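Metallo-beta-lactamase (Chryseobacterium indologenes, PDB 3L6N) hydrolyses the beta-lactam ring of penicillins, cephalosporins and carbapenems as a zinc-dependent class B beta-lactamase. Local coordinates at residues Glu8-Ile11 / Leu15-Tyr18. Numbering follows the deposited sequence. Where two conformers were deposited one is given.
Sequences EPPI and LHIY
Pro-10 lies over the imidazole of His-16 where the N-terminal chain turns back at the edge of the alpha-beta/beta-alpha sandwich of the metallo-beta-lactamase fold. The contact is a CH-pi interaction. Pro-10 CB sits 3.5 Å from the centroid of the His-16 ring, 13° off the ring normal. With CG anti to its carbonyl carbon (chi1 -67°), the His-16 side chain runs alongside Pro-10 in the same direction, and its ring face meets Pro-10 CB. The ring also stacks on Tyr-35 of strand 27-38, the next strand of the sheet.

Segment 8-11 makes one antiparallel bridge to strand 15-24, and one further backbone bond. Ile-11 and Leu-15 form a single hydrogen-bonded pair: Ile-11 N donates to Leu-15 O at 2.8 Å, and Leu-15 N donates to Ile-11 O at 3.2 Å. Further along, Glu-8 N donates to Ile-17 O at 2.9 Å. Neither proline between them has an N-H to give. Pro-9 turns away from the strand, while Pro-10 stays close to it. A water bridges the two backbones here. It accepts from Ile-17 N at 2.8 Å and donates a weak bond to Glu-8 O.

Ile-11 is deposited in two conformers. In the one described here, the Ile-11 and Ile-17 side chains cross at an angle, and Ile-11 CD1 lies 3.9 Å from Ile-17 CD1. Ile-11 touches Leu-195 and Ile-17 touches Ile-197, both on strand 195-198 of the second sheet. The aliphatic part of Glu-8 packs against Ile-17, with CG 4.0 Å from Ile-17 CB. The Glu-8 chain then bends at chi2 (-77°), which leads the carboxylate away from the strand. There OE2 bonds to the indole NE1 of Trp-203, which the Ile-17 side chain also touches.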
loop_
_atom_site.group_PDB
_atom_site.type_symbol
_atom_site.label_atom_id
_atom_site.label_comp_id
_atom_site.label_asym_id
_atom_site.label_seq_id
_atom_site.Cartn_x
_atom_site.Cartn_y
_atom_site.Cartn_z
ATOM N N GLU A 8 -7.652 2.664 11.627
ATOM C CA GLU A 8 -8.893 1.909 11.774
ATOM C C GLU A 8 -8.757 0.812 12.832
ATOM O O GLU A 8 -7.645 0.382 13.150
ATOM C CB GLU A 8 -9.283 1.290 10.430
ATOM C CG GLU A 8 -9.468 2.297 9.304
ATOM C CD GLU A 8 -10.778 3.066 9.368
ATOM O OE1 GLU A 8 -11.469 3.031 10.416
ATOM O OE2 GLU A 8 -11.096 3.736 8.356
ATOM N N PRO A 9 -9.890 0.339 13.385
ATOM C CA PRO A 9 -9.799 -0.808 14.296
ATOM C C PRO A 9 -9.134 -1.985 13.579
ATOM O O PRO A 9 -9.477 -2.263 12.423
ATOM C CB PRO A 9 -11.271 -1.122 14.617
ATOM C CG PRO A 9 -11.986 0.176 14.346
ATOM C CD PRO A 9 -11.292 0.727 13.137
ATOM N N PRO A 10 -8.161 -2.642 14.240
ATOM C CA PRO A 10 -7.355 -3.624 13.532
ATOM C C PRO A 10 -8.072 -4.932 13.244
ATOM O O PRO A 10 -9.096 -5.258 13.887
ATOM C CB PRO A 10 -6.182 -3.875 14.492
ATOM C CG PRO A 10 -6.718 -3.516 15.854
ATOM C CD PRO A 10 -7.607 -2.343 15.574
ATOM N N ILE A 11 -7.534 -5.666 12.271
ATOM C CA ILE A 11 -7.925 -7.037 11.995
ATOM C C ILE A 11 -7.045 -7.939 12.855
ATOM O O ILE A 11 -5.815 -7.861 12.792
ATOM C CB ILE A 11 -7.754 -7.399 10.486
ATOM C CG1 ILE A 11 -8.539 -6.437 9.586
ATOM C CG2 ILE A 11 -8.184 -8.852 10.217
ATOM C CD1 ILE A 11 -7.700 -5.368 8.918
ATOM N N LEU A 15 -3.033 -6.267 12.470
ATOM C CA LEU A 15 -3.081 -5.721 11.115
ATOM C C LEU A 15 -3.982 -4.489 11.051
ATOM O O LEU A 15 -5.195 -4.564 11.302
ATOM C CB LEU A 15 -3.533 -6.779 10.098
ATOM C CG LEU A 15 -3.488 -6.321 8.639
ATOM C CD1 LEU A 15 -2.050 -5.986 8.210
ATOM C CD2 LEU A 15 -4.055 -7.440 7.787
ATOM N N HIS A 16 -3.379 -3.359 10.699
ATOM C CA HIS A 16 -4.095 -2.082 10.697
ATOM C C HIS A 16 -4.198 -1.468 9.320
ATOM O O HIS A 16 -3.226 -1.462 8.560
ATOM C CB HIS A 16 -3.387 -1.071 11.608
ATOM C CG HIS A 16 -3.417 -1.417 13.069
ATOM N ND1 HIS A 16 -2.693 -2.466 13.599
ATOM C CD2 HIS A 16 -4.050 -0.831 14.115
ATOM C CE1 HIS A 16 -2.888 -2.514 14.909
ATOM N NE2 HIS A 16 -3.704 -1.530 15.248
ATOM N N ILE A 17 -5.381 -0.936 9.010
ATOM C CA ILE A 17 -5.595 -0.061 7.861
ATOM C C ILE A 17 -5.423 1.342 8.396
ATOM O O ILE A 17 -5.956 1.646 9.447
ATOM C CB ILE A 17 -7.035 -0.185 7.324
ATOM C CG1 ILE A 17 -7.300 -1.620 6.861
ATOM C CG2 ILE A 17 -7.288 0.836 6.198
ATOM C CD1 ILE A 17 -8.742 -2.067 7.111
ATOM N N TYR A 18 -4.648 2.179 7.712
ATOM C CA TYR A 18 -4.601 3.596 8.081
ATOM C C TYR A 18 -4.828 4.495 6.874
ATOM O O TYR A 18 -4.398 4.192 5.762
ATOM C CB TYR A 18 -3.340 3.964 8.885
ATOM C CG TYR A 18 -2.042 4.123 8.118
ATOM C CD1 TYR A 18 -1.593 5.390 7.729
ATOM C CD2 TYR A 18 -1.233 3.026 7.830
ATOM C CE1 TYR A 18 -0.388 5.559 7.059
ATOM C CE2 TYR A 18 -0.011 3.181 7.160
ATOM C CZ TYR A 18 0.403 4.453 6.776
ATOM O OH TYR A 18 1.591 4.635 6.102
HETATM O O HOH W 1 -7.248 -1.323 11.057
#